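Local coordinates for protein escJ (Escherichia coli, PDB 1YJ7) that probably forms, as a lipoprotein of the YscJ family, part of the membrane-associated ring platform on which the type III secretion system of enteropathogenic E. coli assembles, at residues Glu3-Leu9 against Asn37-Val42; Ile95-Leu99 against Leu146-Val151. The protein carries 3 engineered substitutions. One frame throughout, in Å; residues are numbered along the deposited sequence.

Contact 1 of 2, residues Glu3-Leu9 against Asn37-Val42; sequences EQLYTGL and NMTLSV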
loop_
_atom_site.group_PDB
_atom_site.type_symbol
_atom_site.label_atom_id
_atom_site.label_comp_id
_atom_site.label_asym_id
_atom_site.label_seq_id
_atom_site.Cartn_x
_atom_site.Cartn_y
_atom_site.Cartn_z
ATOM N N GLU D 3 11.512 -24.972 11.539
ATOM C CA GLU D 3 10.739 -23.976 10.830
ATOM C C GLU D 3 11.606 -23.487 9.671
ATOM O O GLU D 3 12.763 -23.129 9.871
ATOM C CB GLU D 3 10.434 -22.826 11.786
ATOM C CG GLU D 3 9.163 -22.035 11.528
ATOM C CD GLU D 3 7.901 -22.877 11.512
ATOM O OE1 GLU D 3 7.355 -23.022 10.419
ATOM O OE2 GLU D 3 7.463 -23.385 12.575
ATOM N N GLN D 4 11.043 -23.471 8.472
ATOM C CA GLN D 4 11.718 -22.925 7.303
ATOM C C GLN D 4 11.806 -21.409 7.386
ATOM O O GLN D 4 10.837 -20.743 7.793
ATOM C CB GLN D 4 10.938 -23.309 6.061
ATOM C CG GLN D 4 11.550 -22.888 4.758
ATOM C CD GLN D 4 10.686 -23.315 3.585
ATOM O OE1 GLN D 4 9.903 -22.514 3.058
ATOM N NE2 GLN D 4 10.818 -24.579 3.180
ATOM N N LEU D 5 12.974 -20.871 7.022
ATOM C CA LEU D 5 13.160 -19.427 6.886
ATOM C C LEU D 5 12.960 -19.039 5.416
ATOM O O LEU D 5 11.967 -18.388 5.067
ATOM C CB LEU D 5 14.550 -18.996 7.386
ATOM C CG LEU D 5 14.801 -19.124 8.882
ATOM C CD1 LEU D 5 16.197 -18.687 9.254
ATOM C CD2 LEU D 5 13.777 -18.374 9.689
ATOM N N TYR D 6 13.894 -19.458 4.559
ATOM C CA TYR D 6 13.883 -19.139 3.130
ATOM C C TYR D 6 14.427 -20.287 2.300
ATOM O O TYR D 6 15.296 -21.038 2.760
ATOM C CB TYR D 6 14.699 -17.877 2.816
ATOM C CG TYR D 6 14.146 -16.663 3.493
ATOM C CD1 TYR D 6 14.684 -16.176 4.677
ATOM C CD2 TYR D 6 13.010 -16.039 2.989
ATOM C CE1 TYR D 6 14.133 -15.065 5.315
ATOM C CE2 TYR D 6 12.459 -14.947 3.625
ATOM C CZ TYR D 6 13.002 -14.464 4.771
ATOM O OH TYR D 6 12.396 -13.370 5.375
ATOM N N THR D 7 13.891 -20.398 1.090
ATOM C CA THR D 7 14.363 -21.294 0.043
ATOM C C THR D 7 14.860 -20.453 -1.125
ATOM O O THR D 7 14.670 -19.240 -1.167
ATOM C CB THR D 7 13.216 -22.211 -0.439
ATOM O OG1 THR D 7 12.229 -21.421 -1.120
ATOM C CG2 THR D 7 12.454 -22.824 0.727
ATOM N N GLY D 8 15.521 -21.102 -2.076
ATOM C CA GLY D 8 15.916 -20.458 -3.315
ATOM C C GLY D 8 17.038 -19.470 -3.183
ATOM O O GLY D 8 17.189 -18.582 -4.016
ATOM N N LEU D 9 17.832 -19.599 -2.120
ATOM C CA LEU D 9 18.851 -18.611 -1.828
ATOM C C LEU D 9 20.116 -18.907 -2.614
ATOM O O LEU D 9 20.493 -20.071 -2.791
ATOM C CB LEU D 9 19.200 -18.599 -0.333
ATOM C CG LEU D 9 18.081 -18.232 0.642
ATOM C CD1 LEU D 9 18.532 -18.457 2.080
ATOM C CD2 LEU D 9 17.638 -16.791 0.401
ATOM N N ASN D 37 20.640 -24.215 -5.144
ATOM C CA ASN D 37 20.165 -23.136 -4.270
ATOM C C ASN D 37 19.933 -23.644 -2.863
ATOM O O ASN D 37 19.733 -24.838 -2.640
ATOM C CB ASN D 37 18.885 -22.505 -4.812
ATOM C CG ASN D 37 19.079 -21.883 -6.179
ATOM O OD1 ASN D 37 20.131 -21.314 -6.468
ATOM N ND2 ASN D 37 18.060 -21.984 -7.029
ATOM N N MET D 38 19.936 -22.723 -1.912
ATOM C CA MET D 38 19.971 -23.081 -0.511
ATOM C C MET D 38 18.666 -22.768 0.214
ATOM O O MET D 38 17.991 -21.781 -0.076
ATOM C CB MET D 38 21.126 -22.342 0.161
ATOM C CG MET D 38 22.470 -22.701 -0.432
ATOM S SD MET D 38 22.943 -24.428 -0.090
ATOM C CE MET D 38 24.546 -24.413 -0.959
ATOM N N THR D 39 18.371 -23.607 1.190
ATOM C CA THR D 39 17.290 -23.418 2.145
ATOM C C THR D 39 17.857 -23.332 3.547
ATOM O O THR D 39 18.621 -24.218 3.970
ATOM C CB THR D 39 16.331 -24.625 2.091
ATOM O OG1 THR D 39 15.683 -24.662 0.822
ATOM C CG2 THR D 39 15.209 -24.493 3.124
ATOM N N LEU D 40 17.466 -22.297 4.288
ATOM C CA LEU D 40 17.767 -22.172 5.695
ATOM C C LEU D 40 16.546 -22.450 6.551
ATOM O O LEU D 40 15.456 -22.020 6.207
ATOM C CB LEU D 40 18.265 -20.758 6.032
ATOM C CG LEU D 40 19.563 -20.342 5.370
ATOM C CD1 LEU D 40 19.901 -18.908 5.763
ATOM C CD2 LEU D 40 20.703 -21.291 5.731
ATOM N N SER D 41 16.758 -23.160 7.656
ATOM C CA SER D 41 15.736 -23.468 8.658
ATOM C C SER D 41 16.299 -23.313 10.056
ATOM O O SER D 41 17.503 -23.320 10.261
ATOM C CB SER D 41 15.208 -24.904 8.481
ATOM O OG SER D 41 14.916 -25.174 7.127
ATOM N N VAL D 42 15.424 -23.153 11.037
ATOM C CA VAL D 42 15.838 -22.986 12.419
ATOM C C VAL D 42 14.893 -23.769 13.307
ATOM O O VAL D 42 13.779 -24.084 12.899
ATOM C CB VAL D 42 15.803 -21.500 12.859
ATOM C CG1 VAL D 42 16.873 -20.710 12.139
ATOM C CG2 VAL D 42 14.388 -20.900 12.612
HETATM O O HOH W 1 16.132 -24.034 -2.141
#
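Six firm backbone hydrogen bonds join Glu3-Leu9 to Asn37-Val42 as antiparallel neighbours, 3-9 at one edge and 38-42 in the centre of a three-stranded sheet of order 1-3-2. Glu3 and Val42 bond reciprocally, Glu3 N to Val42 O at 2.8 Å and Val42 N to Glu3 O at 2.9 Å. A classic beta bulge follows: Leu5 and Tyr6 both lie opposite Leu40, whose O accepts from Leu5 N at 2.9 Å and weakly from Tyr6 N at 3.4 Å, while Leu40 N returns a bond to Tyr6 O at 2.9 Å. At a second, G1 bulge, Gly8 takes a positive phi of 72° and Leu9 resumes the pairing, Leu9 N to Met38 O at 3.0 Å and Met38 N to Leu9 O at 2.8 Å. The short axes of 3-6 and 38-42 are inclined at 138° and approach to 4.5 Å, well short of ideal antiparallel alignment.

The bulged edge also meets the second subunit: Gln4 O and Leu5 O accept hydrogen bonds from its Lys30 and Asn15, and Thr7 OG1 bonds to its Glu11. On the face carrying Leu9, Met38 and Leu40, apolar side chains pack under helix 11-23, Leu9 CD1 lying 3.9 Å from Leu40 CG. Leu5, turned toward the partner strand by the bulge, reaches Val42 CG1 with its CD1 at 3.6 Å and also touches helix 47-56. Where the glycine leaves the pairing, a water takes over, accepting from Gly8 N at 3.0 Å and hydrogen-bonded to Thr39 OG1 at 3.1 Å.

Contact 2 of 2, residues Ile95-Leu99 against Leu146-Val151; sequences IERLL and LVKNSV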
loop_
_atom_site.group_PDB
_atom_site.type_symbol
_atom_site.label_atom_id
_atom_site.label_comp_id
_atom_site.label_asym_id
_atom_site.label_seq_id
_atom_site.Cartn_x
_atom_site.Cartn_y
_atom_site.Cartn_z
ATOM N N ILE D 95 32.651 3.617 -12.829
ATOM C CA ILE D 95 33.235 4.271 -11.659
ATOM C C ILE D 95 33.196 3.341 -10.447
ATOM O O ILE D 95 34.166 3.244 -9.712
ATOM C CB ILE D 95 32.546 5.635 -11.372
ATOM C CG1 ILE D 95 32.816 6.600 -12.547
ATOM C CG2 ILE D 95 33.061 6.194 -10.095
ATOM C CD1 ILE D 95 31.948 7.892 -12.457
ATOM N N GLU D 96 32.087 2.635 -10.269
ATOM C CA GLU D 96 31.981 1.630 -9.206
ATOM C C GLU D 96 33.064 0.563 -9.374
ATOM O O GLU D 96 33.712 0.180 -8.403
ATOM C CB GLU D 96 30.588 1.002 -9.164
ATOM C CG GLU D 96 29.473 1.943 -8.707
ATOM C CD GLU D 96 28.088 1.315 -8.712
ATOM O OE1 GLU D 96 27.085 2.057 -8.567
ATOM O OE2 GLU D 96 27.981 0.069 -8.849
ATOM N N ARG D 97 33.266 0.110 -10.603
ATOM C CA ARG D 97 34.244 -0.934 -10.892
ATOM C C ARG D 97 35.635 -0.476 -10.496
ATOM O O ARG D 97 36.392 -1.230 -9.887
ATOM C CB ARG D 97 34.197 -1.319 -12.370
ATOM C CG ARG D 97 35.243 -2.385 -12.734
ATOM C CD ARG D 97 35.388 -2.591 -14.189
ATOM N NE ARG D 97 34.369 -3.499 -14.663
ATOM C CZ ARG D 97 33.441 -3.216 -15.530
ATOM N NH1 ARG D 97 33.386 -2.007 -16.065
ATOM N NH2 ARG D 97 32.566 -4.168 -15.885
ATOM N N LEU D 98 35.962 0.768 -10.846
ATOM C CA LEU D 98 37.268 1.368 -10.554
ATOM C C LEU D 98 37.457 1.556 -9.050
ATOM O O LEU D 98 38.451 1.109 -8.470
ATOM C CB LEU D 98 37.427 2.690 -11.333
ATOM C CG LEU D 98 38.719 3.526 -11.170
ATOM C CD1 LEU D 98 38.961 4.446 -12.395
ATOM C CD2 LEU D 98 38.703 4.357 -9.900
ATOM N N LEU D 99 36.490 2.179 -8.388
ATOM C CA LEU D 99 36.611 2.435 -6.955
ATOM C C LEU D 99 36.672 1.137 -6.157
ATOM O O LEU D 99 37.289 1.085 -5.102
ATOM C CB LEU D 99 35.466 3.308 -6.434
ATOM C CG LEU D 99 35.423 4.729 -6.967
ATOM C CD1 LEU D 99 34.171 5.422 -6.475
ATOM C CD2 LEU D 99 36.648 5.482 -6.572
ATOM N N LEU D 146 39.130 11.078 -8.542
ATOM C CA LEU D 146 38.843 10.030 -9.525
ATOM C C LEU D 146 37.440 10.159 -10.146
ATOM O O LEU D 146 37.282 10.095 -11.362
ATOM C CB LEU D 146 39.030 8.644 -8.911
ATOM C CG LEU D 146 40.467 8.280 -8.500
ATOM C CD1 LEU D 146 40.480 7.096 -7.576
ATOM C CD2 LEU D 146 41.329 8.011 -9.728
ATOM N N VAL D 147 36.427 10.395 -9.315
ATOM C CA VAL D 147 35.074 10.580 -9.794
ATOM C C VAL D 147 34.980 11.841 -10.655
ATOM O O VAL D 147 34.411 11.802 -11.734
ATOM C CB VAL D 147 34.077 10.637 -8.617
ATOM C CG1 VAL D 147 32.689 10.962 -9.108
ATOM C CG2 VAL D 147 34.069 9.288 -7.882
ATOM N N LYS D 148 35.576 12.926 -10.188
ATOM C CA LYS D 148 35.554 14.198 -10.908
ATOM C C LYS D 148 36.037 14.026 -12.336
ATOM O O LYS D 148 35.391 14.469 -13.267
ATOM C CB LYS D 148 36.434 15.204 -10.186
ATOM C CG LYS D 148 36.479 16.594 -10.840
ATOM C CD LYS D 148 37.662 17.380 -10.363
ATOM C CE LYS D 148 37.658 18.792 -10.969
ATOM N NZ LYS D 148 37.962 18.759 -12.415
ATOM N N ASN D 149 37.173 13.357 -12.495
ATOM C CA ASN D 149 37.810 13.268 -13.804
ATOM C C ASN D 149 37.298 12.134 -14.675
ATOM O O ASN D 149 37.723 12.004 -15.822
ATOM C CB ASN D 149 39.328 13.267 -13.636
ATOM C CG ASN D 149 39.856 14.654 -13.291
ATOM O OD1 ASN D 149 39.525 15.618 -13.947
ATOM N ND2 ASN D 149 40.612 14.752 -12.228
ATOM N N SER D 150 36.338 11.362 -14.161
ATOM C CA SER D 150 35.658 10.332 -14.939
ATOM C C SER D 150 34.488 10.820 -15.755
ATOM O O SER D 150 34.074 10.126 -16.671
ATOM C CB SER D 150 35.139 9.206 -14.034
ATOM O OG SER D 150 36.204 8.524 -13.417
ATOM N N VAL D 151 33.960 11.998 -15.413
ATOM C CA VAL D 151 32.598 12.395 -15.760
ATOM C C VAL D 151 32.612 13.804 -16.324
ATOM O O VAL D 151 33.269 14.660 -15.784
ATOM C CB VAL D 151 31.697 12.440 -14.462
ATOM C CG1 VAL D 151 30.346 13.126 -14.716
ATOM C CG2 VAL D 151 31.492 11.089 -13.906
#
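The C-terminal turns of helices 80-99 and 140-150 run roughly antiparallel, their short axes inclined at 147° and no closer than 11.0 Å. Both helices pack on the mixed three-stranded sheet of a domain whose helix-strand-strand-helix-strand order is consistent with the ring-building motif of the YscJ/FliF family, and this contact is the side-by-side meeting of their ends. At such a separation the backbones stay apart; the nearest CA atoms, of Ile95 and Val147, are 6.8 Å from each other, and no hydrogen bond crosses.

Aliphatic side chains fill the gap. Ile95 is the central one, its CG2 against Val147 CG2 at 3.9 Å and its CD1 reaching Ser150 CB at 3.8 Å and Val151 CG2 at 3.5 Å. Leu99 sits deeper, with CD1 4.1 Å from Val147 CG2; Ile95, Leu99 and Val147 also touch strands 105-113 or 123-130, so the seam continues into the core between helices and sheet. Toward solvent, Leu98 CD2 and Leu146 CD1 meet at 4.0 Å. Lys91, a turn before Ile95, adds a polar tie by hydrogen-bonding through NZ to Ser150 O. The hydroxyl of Ser150 turns back onto its own helix, where OG donates to Leu146 O at 2.8 Å.

How the contacts relate
Contacts 1 and 2 lie on opposite sides of the chain's centre, their own centres 38 Å apart and their nearest atoms about 21 Å apart, so neither touches the other. They follow in series along the chain: the pairing of 3-9 with 37-42 is complete before 95-99 begins. Each belongs to a separate alpha/beta unit with its own three-stranded sheet, antiparallel around contact 1 and mixed around contact 2, and both units are part of the region shared by YscJ and FliF proteins. Their surroundings differ too. Contact 1 meets the second subunit, whereas no other chain of the assembly touches contact 2, which is packing between helices inside one subunit.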